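Local coordinates for protein ADP/ATP-dependent NAD(P)H-hydrate dehydratase (Bacillus subtilis, PDB 3RPZ) that catalyses the ADP/ATP-dependent dehydration of hydrated NAD(P)H, probably returning the damaged coenzyme to its normal reduced form, at residues P19-E24 / G28-A33; L226-C231 / R273-F278; E12-T17 / V239-Y244. All blocks are in the same frame, centred on the assembly; numbering follows the deposited sequence. Where two conformers were deposited one is given.

Interaction 1: residues P19-E24 / G28-A33. With AMP (adenosine monophosphate), chain C.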
loop_
_atom_site.group_PDB
_atom_site.type_symbol
_atom_site.label_atom_id
_atom_site.label_comp_id
_atom_site.label_asym_id
_atom_site.label_seq_id
_atom_site.Cartn_x
_atom_site.Cartn_y
_atom_site.Cartn_z
ATOM N N PRO A 19 -13.128 22.948 14.969
ATOM C CA PRO A 19 -12.169 24.054 14.953
ATOM C C PRO A 19 -11.799 24.504 13.505
ATOM O O PRO A 19 -11.959 23.738 12.549
ATOM C CB PRO A 19 -10.951 23.448 15.633
ATOM C CG PRO A 19 -10.988 22.020 15.330
ATOM C CD PRO A 19 -12.472 21.698 15.374
ATOM N N GLU A 20 -11.298 25.739 13.420
ATOM C CA GLU A 20 -10.626 26.225 12.197
ATOM C C GLU A 20 -9.194 25.802 12.173
ATOM O O GLU A 20 -8.572 25.281 13.195
ATOM C CB GLU A 20 -10.743 27.752 12.046
ATOM C CG GLU A 20 -12.148 28.195 11.625
ATOM C CD GLU A 20 -12.143 29.524 10.831
ATOM O OE1 GLU A 20 -11.287 30.407 11.117
ATOM O OE2 GLU A 20 -12.994 29.672 9.911
ATOM N N ARG A 21 -8.712 25.682 10.945
ATOM C CA ARG A 21 -7.293 25.535 10.781
ATOM C C ARG A 21 -6.662 26.798 10.221
ATOM O O ARG A 21 -6.662 27.004 8.992
ATOM C CB ARG A 21 -7.021 24.326 9.943
ATOM C CG ARG A 21 -5.705 23.648 10.446
ATOM C CD ARG A 21 -5.502 22.355 9.885
ATOM N NE ARG A 21 -4.264 21.715 10.257
ATOM C CZ ARG A 21 -4.105 20.887 11.283
ATOM N NH1 ARG A 21 -5.105 20.625 12.085
ATOM N NH2 ARG A 21 -2.917 20.321 11.538
ATOM N N ASP A 22 -6.135 27.667 11.084
ATOM C CA ASP A 22 -5.799 28.990 10.622
ATOM C C ASP A 22 -4.657 29.018 9.633
ATOM O O ASP A 22 -3.695 28.213 9.716
ATOM C CB ASP A 22 -5.467 30.007 11.767
ATOM C CG ASP A 22 -5.547 31.457 11.313
ATOM O OD1 ASP A 22 -6.693 31.951 11.067
ATOM O OD2 ASP A 22 -4.487 32.141 11.208
ATOM N N ALA A 23 -4.743 29.953 8.704
ATOM C CA ALA A 23 -3.694 30.231 7.758
ATOM C C ALA A 23 -2.390 30.502 8.422
ATOM O O ALA A 23 -1.350 30.143 7.891
ATOM C CB ALA A 23 -4.054 31.486 6.886
ATOM N N GLU A 24 -2.400 31.121 9.578
ATOM C CA GLU A 24 -1.170 31.467 10.276
ATOM C C GLU A 24 -1.029 30.463 11.404
ATOM O O GLU A 24 -1.387 30.783 12.581
ATOM C CB GLU A 24 -1.254 32.871 10.848
ATOM C CG GLU A 24 -1.723 33.898 9.811
ATOM C CD GLU A 24 -1.220 35.284 10.100
ATOM O OE1 GLU A 24 -1.189 35.667 11.295
ATOM O OE2 GLU A 24 -0.839 35.991 9.131
ATOM N N GLY A 28 3.386 22.802 15.018
ATOM C CA GLY A 28 3.431 22.997 16.445
ATOM C C GLY A 28 2.199 23.579 17.061
ATOM O O GLY A 28 1.863 23.297 18.235
ATOM N N THR A 29 1.480 24.411 16.306
ATOM C CA THR A 29 0.198 24.957 16.762
ATOM C C THR A 29 -0.755 23.862 17.193
ATOM O O THR A 29 -1.522 24.001 18.166
ATOM C CB THR A 29 -0.452 25.752 15.624
ATOM O OG1 THR A 29 0.496 26.720 15.103
ATOM C CG2 THR A 29 -1.748 26.403 16.083
ATOM N N TYR A 30 -0.737 22.764 16.441
ATOM C CA TYR A 30 -1.639 21.643 16.676
ATOM C C TYR A 30 -1.074 20.514 17.525
ATOM O O TYR A 30 -1.715 19.512 17.713
ATOM C CB TYR A 30 -2.259 21.154 15.367
ATOM C CG TYR A 30 -2.897 22.289 14.646
ATOM C CD1 TYR A 30 -4.121 22.779 15.038
ATOM C CD2 TYR A 30 -2.234 22.913 13.624
ATOM C CE1 TYR A 30 -4.663 23.872 14.389
ATOM C CE2 TYR A 30 -2.751 23.957 12.989
ATOM C CZ TYR A 30 -3.959 24.438 13.355
ATOM O OH TYR A 30 -4.409 25.525 12.664
ATOM N N GLY A 31 0.137 20.702 18.020
ATOM C CA GLY A 31 0.729 19.815 19.015
ATOM C C GLY A 31 1.268 18.501 18.499
ATOM O O GLY A 31 0.991 18.101 17.364
ATOM N N THR A 32 2.039 17.855 19.367
ATOM C CA THR A 32 2.562 16.509 19.180
ATOM C C THR A 32 1.819 15.574 20.101
ATOM O O THR A 32 1.786 15.787 21.305
ATOM C CB THR A 32 4.039 16.434 19.470
ATOM O OG1 THR A 32 4.733 17.392 18.619
ATOM C CG2 THR A 32 4.566 15.027 19.186
ATOM N N ALA A 33 1.169 14.570 19.540
ATOM C CA ALA A 33 0.478 13.521 20.280
ATOM C C ALA A 33 1.352 12.297 20.422
ATOM O O ALA A 33 2.211 12.063 19.588
ATOM C CB ALA A 33 -0.832 13.153 19.602
HETATM P P AMP C . 8.147 21.575 7.975
HETATM O O1P AMP C . 7.462 20.168 7.836
HETATM O O2P AMP C . 7.830 22.078 9.328
HETATM O O3P AMP C . 9.607 21.394 7.612
HETATM O "O5'" AMP C . 7.585 22.315 6.763
HETATM C "C5'" AMP C . 6.163 22.720 6.748
HETATM C "C4'" AMP C . 5.753 23.029 5.351
HETATM O "O4'" AMP C . 4.313 23.299 5.308
HETATM C "C3'" AMP C . 6.424 24.231 4.724
HETATM O "O3'" AMP C . 6.407 24.098 3.316
HETATM C "C2'" AMP C . 5.447 25.314 5.208
HETATM O "O2'" AMP C . 5.597 26.569 4.516
HETATM C "C1'" AMP C . 4.114 24.661 4.925
HETATM N N9 AMP C . 3.053 25.144 5.817
HETATM C C8 AMP C . 2.834 24.767 7.084
HETATM N N7 AMP C . 1.767 25.434 7.633
HETATM C C5 AMP C . 1.325 26.223 6.634
HETATM C C6 AMP C . 0.239 27.228 6.535
HETATM N N6 AMP C . -0.540 27.456 7.610
HETATM N N1 AMP C . 0.128 27.844 5.360
HETATM C C2 AMP C . 0.913 27.608 4.299
HETATM N N3 AMP C . 1.952 26.717 4.315
HETATM C C4 AMP C . 2.119 26.111 5.454
#

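Interaction 2: residues L226-C231 / R273-F278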
loop_
_atom_site.group_PDB
_atom_site.type_symbol
_atom_site.label_atom_id
_atom_site.label_comp_id
_atom_site.label_asym_id
_atom_site.label_seq_id
_atom_site.Cartn_x
_atom_site.Cartn_y
_atom_site.Cartn_z
ATOM N N LEU A 226 -7.694 11.089 19.908
ATOM C CA LEU A 226 -6.374 11.608 20.187
ATOM C C LEU A 226 -6.054 12.828 19.315
ATOM O O LEU A 226 -5.613 13.845 19.788
ATOM C CB LEU A 226 -5.332 10.519 19.969
ATOM C CG LEU A 226 -3.869 10.924 20.220
ATOM C CD1 LEU A 226 -3.655 11.352 21.681
ATOM C CD2 LEU A 226 -2.913 9.770 19.843
ATOM N N GLY A 227 -6.275 12.708 18.022
ATOM C CA GLY A 227 -6.041 13.843 17.140
ATOM C C GLY A 227 -6.982 15.004 17.430
ATOM O O GLY A 227 -6.555 16.178 17.465
ATOM N N MET A 228 -8.273 14.724 17.646
ATOM C CA MET A 228 -9.203 15.826 17.882
ATOM C C MET A 228 -8.899 16.594 19.153
ATOM O O MET A 228 -9.074 17.813 19.226
ATOM C CB MET A 228 -10.651 15.374 17.736
ATOM C CG MET A 228 -11.058 15.301 16.104
ATOM S SD MET A 228 -12.754 14.820 16.089
ATOM C CE MET A 228 -12.645 14.013 14.498
ATOM N N LEU A 229 -8.348 15.921 20.145
ATOM C CA LEU A 229 -7.916 16.607 21.391
ATOM C C LEU A 229 -6.839 17.642 21.121
ATOM O O LEU A 229 -6.637 18.579 21.921
ATOM C CB LEU A 229 -7.393 15.601 22.417
ATOM C CG LEU A 229 -8.461 14.769 23.119
ATOM C CD1 LEU A 229 -7.793 13.556 23.784
ATOM C CD2 LEU A 229 -9.229 15.632 24.143
ATOM N N CYS A 230 -6.077 17.428 20.048
ATOM C CA CYS A 230 -4.999 18.348 19.702
ATOM C C CYS A 230 -5.456 19.591 18.982
ATOM O O CYS A 230 -4.771 20.630 19.021
ATOM C CB CYS A 230 -3.933 17.616 18.861
ATOM S SG CYS A 230 -3.080 16.322 19.771
ATOM N N CYS A 231 -6.593 19.563 18.306
ATOM C CA CYS A 231 -7.054 20.719 17.511
ATOM C C CYS A 231 -8.276 21.415 18.069
ATOM O O CYS A 231 -8.562 22.540 17.661
ATOM C CB CYS A 231 -7.281 20.344 16.058
ATOM S SG CYS A 231 -8.490 19.040 15.726
ATOM N N ARG A 273 -13.459 13.731 3.583
ATOM C CA ARG A 273 -14.624 14.232 2.875
ATOM C C ARG A 273 -15.801 14.435 3.834
ATOM O O ARG A 273 -16.574 15.408 3.674
ATOM C CB ARG A 273 -15.007 13.310 1.715
ATOM C CG ARG A 273 -14.146 13.476 0.501
ATOM C CD ARG A 273 -14.627 12.583 -0.698
ATOM N NE ARG A 273 -13.742 12.807 -1.843
ATOM C CZ ARG A 273 -13.902 13.764 -2.742
ATOM N NH1 ARG A 273 -14.938 14.597 -2.666
ATOM N NH2 ARG A 273 -13.018 13.886 -3.730
ATOM N N VAL A 274 -15.946 13.531 4.788
ATOM C CA VAL A 274 -17.025 13.664 5.757
ATOM C C VAL A 274 -16.851 14.904 6.612
ATOM O O VAL A 274 -17.778 15.710 6.769
ATOM C CB VAL A 274 -17.151 12.408 6.569
ATOM C CG1 VAL A 274 -18.064 12.604 7.793
ATOM C CG2 VAL A 274 -17.662 11.240 5.702
ATOM N N TRP A 275 -15.658 15.148 7.115
ATOM C CA TRP A 275 -15.411 16.299 7.948
ATOM C C TRP A 275 -15.669 17.575 7.150
ATOM O O TRP A 275 -16.259 18.516 7.664
ATOM C CB TRP A 275 -13.958 16.226 8.490
ATOM C CG TRP A 275 -13.530 17.213 9.529
ATOM C CD1 TRP A 275 -13.937 18.487 9.724
ATOM C CD2 TRP A 275 -12.573 16.935 10.534
ATOM N NE1 TRP A 275 -13.257 19.067 10.795
ATOM C CE2 TRP A 275 -12.421 18.108 11.309
ATOM C CE3 TRP A 275 -11.826 15.812 10.840
ATOM C CZ2 TRP A 275 -11.517 18.164 12.396
ATOM C CZ3 TRP A 275 -10.949 15.875 11.903
ATOM C CH2 TRP A 275 -10.805 17.043 12.653
ATOM N N LYS A 276 -15.293 17.646 5.878
ATOM C CA LYS A 276 -15.556 18.830 5.062
ATOM C C LYS A 276 -17.054 19.215 5.028
ATOM O O LYS A 276 -17.365 20.381 5.017
ATOM C CB LYS A 276 -15.054 18.579 3.653
ATOM C CG LYS A 276 -15.256 19.698 2.617
ATOM C CD LYS A 276 -14.334 20.909 2.915
ATOM C CE LYS A 276 -14.557 22.067 1.931
ATOM N NZ LYS A 276 -13.668 23.217 2.225
ATOM N N ARG A 277 -17.914 18.213 5.036
ATOM C CA ARG A 277 -19.372 18.408 4.986
ATOM C C ARG A 277 -19.886 19.204 6.158
ATOM O O ARG A 277 -20.956 19.846 6.074
ATOM C CB ARG A 277 -20.096 17.066 4.991
ATOM C CG ARG A 277 -21.616 17.207 4.848
ATOM C CD ARG A 277 -22.224 15.912 4.374
ATOM N NE ARG A 277 -22.705 15.086 5.471
ATOM C CZ ARG A 277 -23.750 15.396 6.230
ATOM N NH1 ARG A 277 -24.395 16.538 6.042
ATOM N NH2 ARG A 277 -24.137 14.580 7.195
ATOM N N PHE A 278 -19.178 19.150 7.268
ATOM C CA PHE A 278 -19.591 19.795 8.524
ATOM C C PHE A 278 -18.884 21.107 8.753
ATOM O O PHE A 278 -19.033 21.724 9.809
ATOM C CB PHE A 278 -19.354 18.843 9.701
ATOM C CG PHE A 278 -20.224 17.647 9.673
ATOM C CD1 PHE A 278 -21.486 17.662 10.288
ATOM C CD2 PHE A 278 -19.854 16.510 9.044
ATOM C CE1 PHE A 278 -22.318 16.576 10.231
ATOM C CE2 PHE A 278 -20.697 15.382 9.000
ATOM C CZ PHE A 278 -21.932 15.415 9.590
#

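Interaction 3: residues E12-T17 / V239-Y244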
loop_
_atom_site.group_PDB
_atom_site.type_symbol
_atom_site.label_atom_id
_atom_site.label_comp_id
_atom_site.label_asym_id
_atom_site.label_seq_id
_atom_site.Cartn_x
_atom_site.Cartn_y
_atom_site.Cartn_z
ATOM N N GLU A 12 -25.796 19.968 14.384
ATOM C CA GLU A 12 -25.706 21.353 14.741
ATOM C C GLU A 12 -24.598 21.618 15.786
ATOM O O GLU A 12 -23.882 22.583 15.690
ATOM C CB GLU A 12 -27.079 21.794 15.243
ATOM C CG GLU A 12 -28.199 21.775 14.165
ATOM C CD GLU A 12 -28.670 20.392 13.601
ATOM O OE1 GLU A 12 -28.677 19.339 14.282
ATOM O OE2 GLU A 12 -29.093 20.404 12.418
ATOM N N HIS A 13 -24.474 20.738 16.768
ATOM C CA HIS A 13 -23.452 20.857 17.773
ATOM C C HIS A 13 -22.066 20.633 17.160
ATOM O O HIS A 13 -21.113 21.317 17.526
ATOM C CB HIS A 13 -23.684 19.863 18.908
ATOM C CG HIS A 13 -24.866 20.192 19.755
ATOM N ND1 HIS A 13 -26.100 19.598 19.615
ATOM C CD2 HIS A 13 -24.958 21.019 20.816
ATOM C CE1 HIS A 13 -26.914 20.096 20.538
ATOM N NE2 HIS A 13 -26.262 20.962 21.268
ATOM N N VAL A 14 -21.944 19.677 16.266
ATOM C CA VAL A 14 -20.688 19.402 15.558
ATOM C C VAL A 14 -20.247 20.637 14.755
ATOM O O VAL A 14 -19.117 21.132 14.890
ATOM C CB VAL A 14 -20.837 18.178 14.633
ATOM C CG1 VAL A 14 -19.584 17.963 13.783
ATOM C CG2 VAL A 14 -21.119 16.918 15.445
ATOM N N ARG A 15 -21.177 21.165 13.963
ATOM C CA ARG A 15 -20.846 22.308 13.120
ATOM C C ARG A 15 -20.410 23.520 13.949
ATOM O O ARG A 15 -19.473 24.211 13.574
ATOM C CB ARG A 15 -22.009 22.706 12.217
ATOM C CG ARG A 15 -22.370 21.764 11.181
ATOM C CD ARG A 15 -23.455 22.394 10.285
ATOM N NE ARG A 15 -23.749 21.392 9.297
ATOM C CZ ARG A 15 -23.063 21.238 8.186
ATOM N NH1 ARG A 15 -22.105 22.124 7.857
ATOM N NH2 ARG A 15 -23.369 20.218 7.391
ATOM N N ALA A 16 -21.062 23.726 15.092
ATOM C CA ALA A 16 -20.767 24.834 15.964
ATOM C C ALA A 16 -19.439 24.745 16.710
ATOM O O ALA A 16 -18.955 25.778 17.241
ATOM C CB ALA A 16 -21.931 24.968 16.942
ATOM N N THR A 17 -18.892 23.527 16.835
ATOM C CA THR A 17 -17.732 23.301 17.681
ATOM C C THR A 17 -16.457 22.801 16.965
ATOM O O THR A 17 -15.384 22.823 17.572
ATOM C CB THR A 17 -18.041 22.312 18.831
ATOM O OG1 THR A 17 -18.421 21.053 18.292
ATOM C CG2 THR A 17 -19.124 22.858 19.764
ATOM N N VAL A 239 -13.903 14.913 22.079
ATOM C CA VAL A 239 -14.425 13.564 22.285
ATOM C C VAL A 239 -15.742 13.389 21.533
ATOM O O VAL A 239 -15.948 12.437 20.783
ATOM C CB VAL A 239 -14.593 13.259 23.777
ATOM C CG1 VAL A 239 -15.248 11.874 23.957
ATOM C CG2 VAL A 239 -13.248 13.296 24.496
ATOM N N LEU A 240 -16.636 14.346 21.718
ATOM C CA LEU A 240 -17.977 14.256 21.107
ATOM C C LEU A 240 -17.922 14.279 19.578
ATOM O O LEU A 240 -18.583 13.486 18.900
ATOM C CB LEU A 240 -18.884 15.404 21.616
ATOM C CG LEU A 240 -19.246 15.270 23.091
ATOM C CD1 LEU A 240 -19.612 16.671 23.638
ATOM C CD2 LEU A 240 -20.373 14.285 23.260
ATOM N N ASN A 241 -17.076 15.142 19.022
ATOM C CA ASN A 241 -16.917 15.210 17.570
ATOM C C ASN A 241 -16.223 14.001 16.992
ATOM O O ASN A 241 -16.557 13.599 15.884
ATOM C CB ASN A 241 -16.224 16.495 17.126
ATOM C CG ASN A 241 -17.135 17.740 17.333
ATOM O OD1 ASN A 241 -18.376 17.596 17.386
ATOM N ND2 ASN A 241 -16.555 18.941 17.432
ATOM N N ALA A 242 -15.289 13.395 17.721
ATOM C CA ALA A 242 -14.635 12.213 17.241
ATOM C C ALA A 242 -15.617 11.085 17.140
ATOM O O ALA A 242 -15.679 10.367 16.127
ATOM C CB ALA A 242 -13.443 11.839 18.144
ATOM N N VAL A 243 -16.393 10.864 18.212
ATOM C CA VAL A 243 -17.369 9.763 18.237
ATOM C C VAL A 243 -18.414 9.983 17.106
ATOM O O VAL A 243 -18.745 9.062 16.330
ATOM C CB VAL A 243 -18.048 9.676 19.579
ATOM C CG1 VAL A 243 -19.157 8.645 19.567
ATOM C CG2 VAL A 243 -17.015 9.309 20.647
ATOM N N TYR A 244 -18.846 11.220 16.941
ATOM C CA TYR A 244 -19.843 11.547 15.915
ATOM C C TYR A 244 -19.315 11.324 14.510
ATOM O O TYR A 244 -19.944 10.656 13.695
ATOM C CB TYR A 244 -20.325 13.010 16.070
ATOM C CG TYR A 244 -21.430 13.413 15.145
ATOM C CD1 TYR A 244 -21.190 13.620 13.802
ATOM C CD2 TYR A 244 -22.703 13.572 15.620
ATOM C CE1 TYR A 244 -22.238 13.967 12.939
ATOM C CE2 TYR A 244 -23.732 13.940 14.774
ATOM C CZ TYR A 244 -23.468 14.112 13.438
ATOM O OH TYR A 244 -24.564 14.472 12.575
#

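Interaction 1: residues P19-E24 / G28-A33
The loop that leads from helix 11-17 into strand 32-36 folds back on itself through a cation-pi stack of Arg21 on Tyr30, beside a bound AMP at the interface with a second subunit. The extended chain of Arg21 runs across the phenol from its hydroxyl end inward: Arg21 CG lies 3.2 Å from Tyr30 OH, and NH2 reaches Tyr30 CD2 at 3.4 Å. The guanidinium lies flat on one ring face, its CZ 3.8 Å from the Tyr30 centroid and the two planes 15° apart. Thr29 CG2 covers the opposite face of the ring. Arg21 NE and NH2 also bond to carbonyls of Gly210 and Ala213 of the second subunit, which fixes the rotation of the guanidinium. The enzyme has the ribokinase-like fold, and in this assembly the AMP lies between two subunits: Ala23 O takes a 2.8 Å hydrogen bond from adenine N6, while Lys189 and Thr217 of the second subunit bind the same nucleotide. An Asx turn, Asp22 OD2 accepting from Glu24 N at 2.8 Å, shapes the backbone around Ala23. Tyr30 OH bonds to Ser25 OG and receives a weak bond from Asp22 N (3.2 Å, 122°). A leucine replacing Tyr30 would probably leave the guanidinium without its flat support and Ser25 OG without its hydroxyl partner.

Interaction 2: residues L226-C231 / R273-F278
Trp275 has its CG anti to the backbone N (chi1 -172°), which throws the indole out from helix 264-277, while Met228 turns CG anti to its carbonyl carbon (chi1 -80°) and stays extended beyond it; with these torsions the two side chains meet from opposite directions. They form a Met-aromatic contact between the C-terminal helix and the last turns of helix 217-231. The helix backbones themselves stay well apart, with Met228 CA and Trp275 CA 11.7 Å from each other, and the long side chains bridge the distance. Met228 SD stands 5.1 Å from the centroid of the six-membered ring of Trp275, 34° off the ring normal, an oblique approach. The thioether methyl makes the closest touch, Met228 CE to Trp275 CZ3 at 3.6 Å, and Met228 CG lies 3.9 Å from Trp275 CH2. Ala242 and Leu245 of helix 235-256 also pack on Met228, while His260 of the second subunit brings its ring to the Trp275 indole, joining this buried contact to the subunit interface. The far rim of the six-membered ring is met near its plane by a thiol, with Cys231 SG 4.3 Å from Trp275 CH2.

Interaction 3: residues E12-T17 / V239-Y244
Val14 faces both Asn241 and Tyr244; all three of its side-chain carbons meet the amide oxygen, and CG2 alone also reaches the ring. Val14 CB lies 3.7 Å from Asn241 OD1, and Val14 CG1 skirts the same oxygen at 3.8 Å. Val14 CG2, anti to the carbonyl carbon, passes Asn241 OD1 at 3.4 Å and comes down on a face of the Tyr244 ring, 3.6 Å from the centroid and 15° off the normal, a CH-pi contact in which Tyr244 CG is the nearest ring atom. This is packing of the N-terminal helix 11-17 on the long helix 235-256; the short segments cross at -125° with 10.2 Å between their axes, on the same flank of the ribokinase-like fold as helix 217-231, whose Met228 touches Asn241. One turn after Val14, a polar link complements the apolar one. Asn241 ND2 gives a nearly straight hydrogen bond of 2.9 Å (162°) to Thr17 OG1, which sits close to the amide plane. Thr17 OG1 is itself a donor, to His13 O one turn back at 2.8 Å, so this one hydroxyl both accepts and donates. The buried amide of Asn241 has further partners: OD1 accepts from Trp9 NE1, and ND2 also bonds to His232 NE2, which together hold the amide in this orientation.

Along the chain interaction 3 opens first, at helix 11-17, and interaction 1 follows in the next loop and ends on strand 32-36 of the central sheet. Much later, interactions 2 and 3 interleave: helices 217-231, 235-256 and 264-277 come in succession, the middle one answering helix 11-17. The centres of 2 and 3 are about 9 Å apart, those of 1 and 2 about 12 Å, and those of 1 and 3 about 18 Å. Arg15 NH2 bonds to Arg277 O between interactions 3 and 2, while Pro19 packs on Cys231 between 1 and 2. The N-terminal segment is thus tied to the C-terminal helices, and interactions 1 and 2 both border the second subunit.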